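Local coordinates for 6-phosphogluconolactonase (Trypanosoma cruzi, PDB 6VYE), which probably hydrolyses 6-phospho-D-glucono-1,5-lactone to 6-phosphogluconate, the second step of the oxidative pentose phosphate pathway, at residues V87-D90 against N95-M98; L111-D116 against E139-L144; V132-A137 against W205-T210; V220-T225 against R248-C253. One frame throughout, in Å; residues are numbered along the deposited sequence.

Contact 1 of 4, residues V87-D90 against N95-M98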
loop_
_atom_site.group_PDB
_atom_site.type_symbol
_atom_site.label_atom_id
_atom_site.label_comp_id
_atom_site.label_asym_id
_atom_site.label_seq_id
_atom_site.Cartn_x
_atom_site.Cartn_y
_atom_site.Cartn_z
ATOM N N VAL A 87 16.944 -1.910 3.434
ATOM C CA VAL A 87 17.763 -1.579 4.628
ATOM C C VAL A 87 17.560 -2.734 5.607
ATOM O O VAL A 87 16.682 -3.585 5.414
ATOM C CB VAL A 87 17.354 -0.218 5.215
ATOM C CG1 VAL A 87 17.603 0.923 4.236
ATOM C CG2 VAL A 87 15.913 -0.198 5.680
ATOM N N PRO A 88 18.404 -2.873 6.650
ATOM C CA PRO A 88 18.232 -3.973 7.595
ATOM C C PRO A 88 16.807 -3.972 8.177
ATOM O O PRO A 88 16.231 -2.942 8.324
ATOM C CB PRO A 88 19.339 -3.696 8.627
ATOM C CG PRO A 88 20.389 -2.995 7.801
ATOM C CD PRO A 88 19.589 -2.050 6.931
ATOM N N ALA A 89 16.287 -5.157 8.461
ATOM C CA ALA A 89 14.939 -5.418 9.012
ATOM C C ALA A 89 14.737 -4.704 10.355
ATOM O O ALA A 89 13.567 -4.488 10.712
ATOM C CB ALA A 89 14.732 -6.905 9.138
ATOM N N ASP A 90 15.808 -4.312 11.052
ATOM C CA ASP A 90 15.714 -3.574 12.340
ATOM C C ASP A 90 16.069 -2.080 12.194
ATOM O O ASP A 90 16.132 -1.423 13.219
ATOM C CB ASP A 90 16.586 -4.247 13.404
ATOM C CG ASP A 90 18.016 -4.530 12.964
ATOM O OD1 ASP A 90 18.398 -4.092 11.872
ATOM O OD2 ASP A 90 18.729 -5.217 13.707
ATOM N N ASN A 95 9.979 -0.574 6.902
ATOM C CA ASN A 95 8.499 -0.629 7.091
ATOM C C ASN A 95 8.147 -1.810 8.013
ATOM O O ASN A 95 7.259 -1.683 8.889
ATOM C CB ASN A 95 7.771 -0.731 5.747
ATOM C CG ASN A 95 7.880 0.539 4.916
ATOM O OD1 ASN A 95 8.081 1.612 5.451
ATOM N ND2 ASN A 95 7.731 0.442 3.610
ATOM N N TYR A 96 8.844 -2.928 7.867
ATOM C CA TYR A 96 8.627 -4.125 8.722
ATOM C C TYR A 96 8.939 -3.777 10.195
ATOM O O TYR A 96 8.092 -4.070 11.084
ATOM C CB TYR A 96 9.414 -5.324 8.214
ATOM C CG TYR A 96 9.322 -6.475 9.170
ATOM C CD1 TYR A 96 8.080 -6.977 9.519
ATOM C CD2 TYR A 96 10.440 -7.000 9.797
ATOM C CE1 TYR A 96 7.951 -7.996 10.439
ATOM C CE2 TYR A 96 10.328 -8.032 10.720
ATOM C CZ TYR A 96 9.075 -8.534 11.028
ATOM O OH TYR A 96 8.900 -9.537 11.927
ATOM N N ASN A 97 10.059 -3.094 10.453
ATOM C CA ASN A 97 10.462 -2.692 11.834
ATOM C C ASN A 97 9.341 -1.873 12.497
ATOM O O ASN A 97 8.973 -2.167 13.693
ATOM C CB ASN A 97 11.777 -1.912 11.829
ATOM C CG ASN A 97 12.205 -1.496 13.221
ATOM O OD1 ASN A 97 12.412 -2.349 14.072
ATOM N ND2 ASN A 97 12.312 -0.203 13.459
ATOM N N MET A 98 8.785 -0.900 11.771
ATOM C CA MET A 98 7.720 0.000 12.293
ATOM C C MET A 98 6.433 -0.809 12.559
ATOM O O MET A 98 5.845 -0.672 13.653
ATOM C CB MET A 98 7.466 1.151 11.305
ATOM C CG MET A 98 6.318 2.069 11.702
ATOM S SD MET A 98 4.619 1.506 11.184
ATOM C CE MET A 98 4.528 2.132 9.506
#

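Contact 2 of 4, residues L111-D116 against E139-L144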
loop_
_atom_site.group_PDB
_atom_site.type_symbol
_atom_site.label_atom_id
_atom_site.label_comp_id
_atom_site.label_asym_id
_atom_site.label_seq_id
_atom_site.Cartn_x
_atom_site.Cartn_y
_atom_site.Cartn_z
ATOM N N LEU A 111 1.334 -15.419 9.802
ATOM C CA LEU A 111 0.442 -14.317 9.340
ATOM C C LEU A 111 1.259 -13.039 9.092
ATOM O O LEU A 111 0.676 -12.003 8.776
ATOM C CB LEU A 111 -0.663 -14.098 10.377
ATOM C CG LEU A 111 -1.717 -15.196 10.531
ATOM C CD1 LEU A 111 -2.879 -14.698 11.401
ATOM C CD2 LEU A 111 -2.238 -15.702 9.204
ATOM N N VAL A 112 2.587 -13.132 9.155
ATOM C CA VAL A 112 3.479 -11.963 8.973
ATOM C C VAL A 112 4.431 -12.307 7.850
ATOM O O VAL A 112 5.192 -13.244 8.025
ATOM C CB VAL A 112 4.209 -11.616 10.284
ATOM C CG1 VAL A 112 5.150 -10.440 10.090
ATOM C CG2 VAL A 112 3.219 -11.353 11.388
ATOM N N VAL A 113 4.385 -11.568 6.753
ATOM C CA VAL A 113 5.131 -11.939 5.522
ATOM C C VAL A 113 5.977 -10.753 5.085
ATOM O O VAL A 113 5.590 -10.018 4.190
ATOM C CB VAL A 113 4.138 -12.429 4.445
ATOM C CG1 VAL A 113 4.846 -13.165 3.330
ATOM C CG2 VAL A 113 3.049 -13.305 5.072
ATOM N N PRO A 114 7.145 -10.528 5.722
ATOM C CA PRO A 114 8.048 -9.435 5.355
ATOM C C PRO A 114 8.783 -9.716 4.037
ATOM O O PRO A 114 8.826 -10.860 3.602
ATOM C CB PRO A 114 9.120 -9.377 6.454
ATOM C CG PRO A 114 8.803 -10.527 7.409
ATOM C CD PRO A 114 7.700 -11.368 6.790
ATOM N N VAL A 115 9.314 -8.675 3.410
ATOM C CA VAL A 115 10.258 -8.821 2.267
ATOM C C VAL A 115 11.594 -9.327 2.841
ATOM O O VAL A 115 12.037 -8.796 3.866
ATOM C CB VAL A 115 10.373 -7.484 1.514
ATOM C CG1 VAL A 115 11.444 -7.505 0.428
ATOM C CG2 VAL A 115 9.038 -7.051 0.930
ATOM N N ASP A 116 12.201 -10.348 2.243
ATOM C CA ASP A 116 13.577 -10.791 2.616
ATOM C C ASP A 116 14.551 -9.687 2.186
ATOM O O ASP A 116 14.607 -9.416 0.989
ATOM C CB ASP A 116 13.934 -12.156 2.015
ATOM C CG ASP A 116 14.983 -12.909 2.831
ATOM O OD1 ASP A 116 14.673 -13.311 3.973
ATOM O OD2 ASP A 116 16.091 -13.103 2.321
ATOM N N GLU A 139 7.606 -11.902 -4.888
ATOM C CA GLU A 139 6.562 -12.386 -5.837
ATOM C C GLU A 139 6.292 -13.890 -5.621
ATOM O O GLU A 139 5.086 -14.284 -5.544
ATOM C CB GLU A 139 6.950 -12.095 -7.285
ATOM C CG GLU A 139 5.791 -12.258 -8.255
ATOM C CD GLU A 139 5.803 -11.349 -9.490
ATOM O OE1 GLU A 139 6.549 -10.327 -9.522
ATOM O OE2 GLU A 139 5.031 -11.636 -10.421
ATOM N N LYS A 140 7.339 -14.715 -5.509
ATOM C CA LYS A 140 7.176 -16.190 -5.358
ATOM C C LYS A 140 6.488 -16.470 -4.012
ATOM O O LYS A 140 5.598 -17.314 -3.959
ATOM C CB LYS A 140 8.518 -16.919 -5.464
ATOM C CG LYS A 140 9.228 -16.820 -6.812
ATOM C CD LYS A 140 10.735 -17.178 -6.695
ATOM C CE LYS A 140 11.651 -16.493 -7.704
ATOM N NZ LYS A 140 12.884 -15.939 -7.072
ATOM N N LYS A 141 6.852 -15.734 -2.970
ATOM C CA LYS A 141 6.286 -15.901 -1.615
ATOM C C LYS A 141 4.783 -15.586 -1.682
ATOM O O LYS A 141 3.992 -16.410 -1.243
ATOM C CB LYS A 141 7.082 -15.017 -0.651
ATOM C CG LYS A 141 6.972 -15.397 0.817
ATOM C CD LYS A 141 7.725 -14.482 1.751
ATOM C CE LYS A 141 9.156 -14.882 2.002
ATOM N NZ LYS A 141 9.881 -13.758 2.641
ATOM N N ILE A 142 4.402 -14.449 -2.279
ATOM C CA ILE A 142 2.982 -14.015 -2.388
ATOM C C ILE A 142 2.208 -15.081 -3.179
ATOM O O ILE A 142 1.071 -15.378 -2.791
ATOM C CB ILE A 142 2.842 -12.622 -3.037
ATOM C CG1 ILE A 142 3.530 -11.513 -2.238
ATOM C CG2 ILE A 142 1.360 -12.315 -3.262
ATOM C CD1 ILE A 142 3.583 -10.164 -2.962
ATOM N N ALA A 143 2.770 -15.582 -4.289
ATOM C CA ALA A 143 2.113 -16.569 -5.189
ATOM C C ALA A 143 1.832 -17.855 -4.396
ATOM O O ALA A 143 0.704 -18.384 -4.483
ATOM C CB ALA A 143 2.964 -16.819 -6.417
ATOM N N LEU A 144 2.783 -18.278 -3.570
ATOM C CA LEU A 144 2.642 -19.508 -2.757
ATOM C C LEU A 144 1.519 -19.317 -1.729
ATOM O O LEU A 144 0.715 -20.254 -1.540
ATOM C CB LEU A 144 3.955 -19.817 -2.045
ATOM C CG LEU A 144 3.874 -21.048 -1.146
ATOM C CD1 LEU A 144 3.739 -22.318 -1.987
ATOM C CD2 LEU A 144 5.092 -21.146 -0.245
HETATM O O HOH W 1 10.913 -12.634 0.100
#

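Contact 3 of 4, residues V132-A137 against W205-T210. With PO4 (phosphate ion), chain D.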
loop_
_atom_site.group_PDB
_atom_site.type_symbol
_atom_site.label_atom_id
_atom_site.label_comp_id
_atom_site.label_asym_id
_atom_site.label_seq_id
_atom_site.Cartn_x
_atom_site.Cartn_y
_atom_site.Cartn_z
ATOM N N VAL A 132 15.945 -6.258 -7.685
ATOM C CA VAL A 132 15.155 -7.096 -8.621
ATOM C C VAL A 132 15.095 -8.547 -8.097
ATOM O O VAL A 132 14.017 -9.153 -8.201
ATOM C CB VAL A 132 15.692 -6.990 -10.060
ATOM C CG1 VAL A 132 15.111 -8.060 -10.965
ATOM C CG2 VAL A 132 15.428 -5.621 -10.656
ATOM N N LYS A 133 16.172 -9.098 -7.533
ATOM C CA LYS A 133 16.166 -10.504 -7.027
ATOM C C LYS A 133 15.273 -10.591 -5.781
ATOM O O LYS A 133 14.592 -11.611 -5.603
ATOM C CB LYS A 133 17.594 -11.010 -6.768
ATOM C CG LYS A 133 18.362 -11.371 -8.039
ATOM C CD LYS A 133 19.851 -11.545 -7.873
ATOM C CE LYS A 133 20.203 -12.612 -6.866
ATOM N NZ LYS A 133 21.667 -12.826 -6.835
ATOM N N SER A 134 15.262 -9.547 -4.959
ATOM C CA SER A 134 14.382 -9.437 -3.767
ATOM C C SER A 134 12.899 -9.342 -4.185
ATOM O O SER A 134 12.062 -10.035 -3.582
ATOM C CB SER A 134 14.824 -8.284 -2.930
ATOM O OG SER A 134 14.040 -8.221 -1.750
ATOM N N ALA A 135 12.574 -8.571 -5.220
ATOM C CA ALA A 135 11.205 -8.439 -5.778
ATOM C C ALA A 135 10.726 -9.795 -6.295
ATOM O O ALA A 135 9.558 -10.150 -6.023
ATOM C CB ALA A 135 11.165 -7.404 -6.871
ATOM N N ASP A 136 11.587 -10.523 -7.018
ATOM C CA ASP A 136 11.252 -11.855 -7.585
ATOM C C ASP A 136 11.007 -12.838 -6.430
ATOM O O ASP A 136 10.094 -13.681 -6.551
ATOM C CB ASP A 136 12.331 -12.383 -8.528
ATOM C CG ASP A 136 12.569 -11.553 -9.785
ATOM O OD1 ASP A 136 11.726 -10.674 -10.110
ATOM O OD2 ASP A 136 13.612 -11.795 -10.460
ATOM N N ALA A 137 11.807 -12.765 -5.371
ATOM C CA ALA A 137 11.674 -13.665 -4.202
ATOM C C ALA A 137 10.338 -13.362 -3.500
ATOM O O ALA A 137 9.627 -14.328 -3.185
ATOM C CB ALA A 137 12.852 -13.521 -3.273
ATOM N N TRP A 205 17.011 1.757 -2.475
ATOM C CA TRP A 205 16.217 0.910 -3.377
ATOM C C TRP A 205 14.996 0.389 -2.608
ATOM O O TRP A 205 15.108 0.173 -1.357
ATOM C CB TRP A 205 17.100 -0.208 -3.918
ATOM C CG TRP A 205 17.873 0.221 -5.127
ATOM C CD1 TRP A 205 19.197 0.544 -5.204
ATOM C CD2 TRP A 205 17.339 0.386 -6.448
ATOM N NE1 TRP A 205 19.517 0.904 -6.486
ATOM C CE2 TRP A 205 18.404 0.812 -7.273
ATOM C CE3 TRP A 205 16.071 0.225 -7.011
ATOM C CZ2 TRP A 205 18.234 1.085 -8.630
ATOM C CZ3 TRP A 205 15.902 0.495 -8.352
ATOM C CH2 TRP A 205 16.967 0.920 -9.149
ATOM N N ARG A 206 13.872 0.211 -3.295
ATOM C CA ARG A 206 12.663 -0.360 -2.664
ATOM C C ARG A 206 12.131 -1.472 -3.546
ATOM O O ARG A 206 12.369 -1.439 -4.789
ATOM C CB ARG A 206 11.585 0.690 -2.452
ATOM C CG ARG A 206 11.998 1.773 -1.465
ATOM C CD ARG A 206 12.323 3.025 -2.200
ATOM N NE ARG A 206 12.572 4.129 -1.305
ATOM C CZ ARG A 206 11.670 4.978 -0.862
ATOM N NH1 ARG A 206 10.392 4.805 -1.140
ATOM N NH2 ARG A 206 12.042 5.975 -0.069
ATOM N N VAL A 207 11.548 -2.467 -2.886
ATOM C CA VAL A 207 10.708 -3.495 -3.545
ATOM C C VAL A 207 9.290 -2.961 -3.378
ATOM O O VAL A 207 9.038 -2.391 -2.320
ATOM C CB VAL A 207 10.920 -4.873 -2.888
ATOM C CG1 VAL A 207 9.979 -5.915 -3.459
ATOM C CG2 VAL A 207 12.371 -5.310 -3.030
ATOM N N THR A 208 8.448 -3.079 -4.397
ATOM C CA THR A 208 7.107 -2.469 -4.412
ATOM C C THR A 208 6.174 -3.379 -5.197
ATOM O O THR A 208 6.617 -4.007 -6.187
ATOM C CB THR A 208 7.125 -1.024 -4.964
ATOM O OG1 THR A 208 5.817 -0.466 -4.860
ATOM C CG2 THR A 208 7.576 -0.910 -6.404
ATOM N N LEU A 209 4.918 -3.398 -4.777
ATOM C CA LEU A 209 3.808 -3.905 -5.593
ATOM C C LEU A 209 3.644 -2.948 -6.771
ATOM O O LEU A 209 4.018 -1.727 -6.669
ATOM C CB LEU A 209 2.512 -3.998 -4.775
ATOM C CG LEU A 209 2.544 -4.931 -3.558
ATOM C CD1 LEU A 209 1.157 -4.941 -2.913
ATOM C CD2 LEU A 209 2.995 -6.350 -3.905
ATOM N N THR A 210 3.113 -3.510 -7.851
ATOM C CA THR A 210 3.012 -2.821 -9.144
ATOM C C THR A 210 1.604 -2.261 -9.275
ATOM O O THR A 210 0.682 -2.652 -8.551
ATOM C CB THR A 210 3.392 -3.803 -10.254
ATOM O OG1 THR A 210 2.484 -4.910 -10.193
ATOM C CG2 THR A 210 4.829 -4.246 -10.117
HETATM P P PO4 D . 8.493 7.209 0.655
HETATM O O1 PO4 D . 7.948 6.135 -0.331
HETATM O O2 PO4 D . 7.565 7.332 1.821
HETATM O O3 PO4 D . 8.556 8.571 0.005
HETATM O O4 PO4 D . 9.898 6.800 1.080
#

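Contact 4 of 4, residues V220-T225 against R248-C253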
loop_
_atom_site.group_PDB
_atom_site.type_symbol
_atom_site.label_atom_id
_atom_site.label_comp_id
_atom_site.label_asym_id
_atom_site.label_seq_id
_atom_site.Cartn_x
_atom_site.Cartn_y
_atom_site.Cartn_z
ATOM N N VAL A 220 -9.045 -1.193 -1.980
ATOM C CA VAL A 220 -7.899 -0.258 -1.968
ATOM C C VAL A 220 -8.297 0.917 -1.073
ATOM O O VAL A 220 -9.399 1.477 -1.264
ATOM C CB VAL A 220 -7.524 0.198 -3.394
ATOM C CG1 VAL A 220 -6.448 1.261 -3.362
ATOM C CG2 VAL A 220 -7.142 -0.969 -4.298
ATOM N N ILE A 221 -7.446 1.259 -0.120
ATOM C CA ILE A 221 -7.680 2.361 0.866
ATOM C C ILE A 221 -6.484 3.290 0.748
ATOM O O ILE A 221 -5.338 2.824 1.051
ATOM C CB ILE A 221 -7.843 1.828 2.308
ATOM C CG1 ILE A 221 -8.969 0.796 2.403
ATOM C CG2 ILE A 221 -8.037 2.982 3.293
ATOM C CD1 ILE A 221 -8.996 0.026 3.715
ATOM N N LEU A 222 -6.719 4.513 0.263
ATOM C CA LEU A 222 -5.658 5.536 0.154
ATOM C C LEU A 222 -5.840 6.522 1.300
ATOM O O LEU A 222 -6.965 7.053 1.482
ATOM C CB LEU A 222 -5.716 6.243 -1.204
ATOM C CG LEU A 222 -4.665 7.337 -1.413
ATOM C CD1 LEU A 222 -3.299 6.741 -1.684
ATOM C CD2 LEU A 222 -5.060 8.228 -2.560
ATOM N N LEU A 223 -4.751 6.777 2.022
ATOM C CA LEU A 223 -4.657 7.795 3.095
ATOM C C LEU A 223 -3.912 9.005 2.521
ATOM O O LEU A 223 -2.816 8.827 1.971
ATOM C CB LEU A 223 -3.917 7.163 4.270
ATOM C CG LEU A 223 -4.610 5.960 4.895
ATOM C CD1 LEU A 223 -4.048 5.636 6.264
ATOM C CD2 LEU A 223 -6.097 6.248 5.019
ATOM N N ALA A 224 -4.519 10.190 2.548
ATOM C CA ALA A 224 -3.849 11.412 2.050
ATOM C C ALA A 224 -4.215 12.628 2.916
ATOM O O ALA A 224 -5.411 12.865 3.170
ATOM C CB ALA A 224 -4.205 11.612 0.599
ATOM N N THR A 225 -3.212 13.384 3.346
ATOM C CA THR A 225 -3.410 14.613 4.162
ATOM C C THR A 225 -2.551 15.747 3.613
ATOM O O THR A 225 -1.587 15.461 2.879
ATOM C CB THR A 225 -3.011 14.383 5.619
ATOM O OG1 THR A 225 -1.637 13.969 5.608
ATOM C CG2 THR A 225 -3.867 13.340 6.297
ATOM N N ARG A 248 -2.122 8.484 -10.739
ATOM C CA ARG A 248 -3.210 8.526 -11.762
ATOM C C ARG A 248 -3.797 7.137 -12.044
ATOM O O ARG A 248 -5.037 7.056 -12.200
ATOM C CB ARG A 248 -2.681 9.097 -13.082
ATOM C CG ARG A 248 -3.762 9.285 -14.138
ATOM C CD ARG A 248 -4.706 10.426 -13.826
ATOM N NE ARG A 248 -5.713 10.573 -14.889
ATOM C CZ ARG A 248 -6.746 11.400 -14.851
ATOM N NH1 ARG A 248 -6.885 12.250 -13.852
ATOM N NH2 ARG A 248 -7.609 11.412 -15.836
ATOM N N PHE A 249 -2.996 6.071 -11.993
ATOM C CA PHE A 249 -3.414 4.680 -12.327
ATOM C C PHE A 249 -4.529 4.216 -11.373
ATOM O O PHE A 249 -5.296 3.385 -11.791
ATOM C CB PHE A 249 -2.226 3.712 -12.344
ATOM C CG PHE A 249 -1.677 3.351 -10.987
ATOM C CD1 PHE A 249 -2.283 2.373 -10.210
ATOM C CD2 PHE A 249 -0.563 3.988 -10.481
ATOM C CE1 PHE A 249 -1.789 2.053 -8.955
ATOM C CE2 PHE A 249 -0.051 3.650 -9.234
ATOM C CZ PHE A 249 -0.685 2.700 -8.468
ATOM N N LEU A 250 -4.616 4.724 -10.137
ATOM C CA LEU A 250 -5.663 4.293 -9.162
ATOM C C LEU A 250 -7.065 4.454 -9.771
ATOM O O LEU A 250 -7.999 3.795 -9.270
ATOM C CB LEU A 250 -5.538 5.104 -7.872
ATOM C CG LEU A 250 -4.265 4.865 -7.049
ATOM C CD1 LEU A 250 -4.186 5.839 -5.907
ATOM C CD2 LEU A 250 -4.186 3.430 -6.509
ATOM N N ARG A 251 -7.233 5.297 -10.801
ATOM C CA ARG A 251 -8.551 5.470 -11.475
ATOM C C ARG A 251 -8.952 4.150 -12.141
ATOM O O ARG A 251 -10.135 3.963 -12.379
ATOM C CB ARG A 251 -8.532 6.567 -12.542
ATOM C CG ARG A 251 -8.314 7.963 -11.982
ATOM C CD ARG A 251 -8.190 8.981 -13.097
ATOM N NE ARG A 251 -9.421 9.105 -13.861
ATOM C CZ ARG A 251 -10.396 9.980 -13.602
ATOM N NH1 ARG A 251 -10.311 10.813 -12.574
ATOM N NH2 ARG A 251 -11.472 10.007 -14.373
ATOM N N ASN A 252 -7.991 3.304 -12.475
ATOM C CA ASN A 252 -8.229 2.008 -13.158
ATOM C C ASN A 252 -8.512 0.883 -12.155
ATOM O O ASN A 252 -8.665 -0.276 -12.595
ATOM C CB ASN A 252 -7.019 1.643 -14.013
ATOM C CG ASN A 252 -6.853 2.565 -15.204
ATOM O OD1 ASN A 252 -5.720 2.863 -15.582
ATOM N ND2 ASN A 252 -7.952 3.043 -15.761
ATOM N N CYS A 253 -8.583 1.164 -10.859
ATOM C CA CYS A 253 -8.787 0.111 -9.838
ATOM C C CYS A 253 -10.092 -0.644 -10.106
ATOM O O CYS A 253 -11.080 0.010 -10.417
ATOM C CB CYS A 253 -8.724 0.705 -8.441
ATOM S SG CYS A 253 -7.022 0.956 -7.885
#

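Contact 1 of 4, residues V87-D90 against N95-M98
Ala89 meets the first turn of helix 95-104 chiefly through its carbonyl oxygen, which lies 3.3 Å from Asn97 CB. The same oxygen is more distantly placed against the aromatic ring of the residue before Asn97, Ala89 O standing 4.1 Å from Tyr96 CD2 at an oblique angle to the ring. The methyl group of the alanine reaches that ring atom as well, with Ala89 CB 4.3 Å from Tyr96 CD2. Next along the loop, Asp90 presents its backbone, its CB being directed away from the helix. Its CA is 3.9 Å from Asn97 OD1, and the amide carbon of that side chain is equally near the peptide oxygen, Asn97 CG to Asp90 O being 3.9 Å. Tyr96 and Asn97 both carry CG trans to their own backbone N (chi1 173° and -180°); this spreads the ring and the amide to the two flanks of the Ala89 carbonyl.

A second shell fixes the start of the helix. The carboxylate of Glu84 accepts the backbone N-H groups of Asn95 and Tyr96, one on each oxygen, while Ser94 OG is bonded to Asn97 N and weakly to Ala89 O. The serine hydroxyl thereby ties the loop after strand 77-85 to the first turn of the helix.

No hydrogen bond passes directly between 87-90 and 95-98. This surface contact therefore rests on van der Waals packing, probably with a mild attraction between the Ala89 carbonyl oxygen and the N-terminal end of the helix, and its polar link is the indirect one through Ser94.

Contact 2 of 4, residues L111-D116 against E139-L144
The loop between helices 95-104 and 119-122 passes alongside helix 128-146 on one flank of the Rossmann-like alpha/beta core, and Lys141 spans the gap between them. Its aliphatic part does the apolar work: Lys141 CD lies 3.5 Å from Val113 CG1, with Lys141 CG a little farther from the same methyl at 4.0 Å. The two side chains run past one another in opposite directions, the valine branch lying alongside the lysine methylenes. Lys141 is extended as far as CD and then turns at chi3 (-89°), a bend that carries the ammonium group beyond Val113 to the backbone of the next residues. There Lys141 NZ makes a weak hydrogen bond of 3.2 Å to Pro114 O. A water accepts a bond from Lys141 NZ at 3.0 Å and also a weak one from Asp116 N at 3.4 Å, so the lysine reaches two places on the loop.

Backbone bonds from Leu111 and Val113 to Phe79 tie the loop to strand 77-85, and Tyr138 OH, one turn before Lys141, is bonded to Val113 O.

Asp116 OD1 remains 5.0 Å from Lys141 NZ, too far for a salt bridge, although the opposite charge probably favours the ammonium form. The lysine is thus used twice, its methylenes against a buried valine and its ammonium against the loop backbone, where one weak carbonyl bond and a water probably bring a modest electrostatic gain.

Contact 3 of 4, residues V132-A137 against W205-T210
Val207 projects from its strand onto helix 128-146 with its two methyls divided between successive helical residues. With chi1 at 175° the CG1 branch stands opposite the valine's own N and sits over the backbone of Ala135, Val207 CG1 being 3.6 Å from Ala135 CA and 3.9 Å from Ala135 CB. The other branch meets Ser134, whose OG is 3.6 Å from Val207 CG2. That hydroxyl is not left without a polar partner, since it is hydrogen-bonded to Asp116 O. Such small residues let helix and strand come close: the CA atoms of Ala135 and Val207 are 5.4 Å apart.

Arg206, the residue before Val207, points to the other side and grips a phosphate ion by the edge of its guanidinium. Arg206 NH1 donates to O1 of the phosphate at 2.9 Å (N-H...O 157°), and Arg206 NH2 to O4 at 2.6 Å. His173 and Arg85 also bind this ion, which probably came from the crystallisation liquor; its position is consistent with a pocket for the phosphate of the substrate.

Strand 206-209 runs antiparallel between 77-85 and 191-194, and Val191 and Val193 of the latter extend the surface on which Ala135 packs.

Contact 4 of 4, residues V220-T225 against R248-C253
Leu250 is the main bump of segment 248-253, and its forked end fits against the strand where Val220 and Leu222 project from the same side. One branch turns to each: Leu250 CD2 lies 4.4 Å from Val220 CG1, and Leu250 CD1 lies 4.2 Å from Leu222 CD2. The hollow thus lies between two strand residues spaced two apart, and a third side chain, that of Leu166 on the adjoining strand 163-167, touches all three of these side chains. Cys253 adds a smaller knob beyond, its sulfur resting on the remaining methyl of the valine with Cys253 SG 4.1 Å from Val220 CG2. The branches of Val220 are therefore shared out, CG1 serving the leucine and CG2 the cysteine.

Strand 219-224 is followed by helix 230-237 and then by this turn, which leads into the neighbouring parallel strand 256-262, so the contact packs part of a beta-alpha-beta crossover onto its own first strand, as expected in a Rossmann-like sheet. Ile221 and Leu223 face the other way and pack on helix 24-38.

Leu250 projects from the 3-10 segment 248-252, and Cys253 follows directly after it. The backbone bond from Cys253 N to Leu250 O, 3.1 Å long, keeps the two contacting residues on the same side of the turn, where both reach Val220. Behind Leu250, the ring of Phe249 lies under its CG, 4.2 Å from the ring plane and offset toward the rim. Arg251, on another side of the turn, forms a salt bridge with Asp239 just after helix 230-237.

Overall arrangement
Contacts 1, 2 and 3 follow one another in touch, 1 with 2 and 2 with 3; contact 4 touches none of them, although it reaches the same mixed sheet as contact 3, nearest atoms about 5 Å apart. Tyr96 of contact 1 packs on the loop of contact 2, with Tyr96 CE1 3.7 Å from Val112 CG1. Contacts 2 and 3 share helix 128-146, their centres being about 11 Å apart, and Ile142 CD1 meets Leu209 CD2 at 4.0 Å. Contact 3 joins this patch to the bound phosphate ion, which probably marks where the substrate's phosphate sits. The centre of contact 4 is about 25 Å from that of contact 1, across the chain's centre.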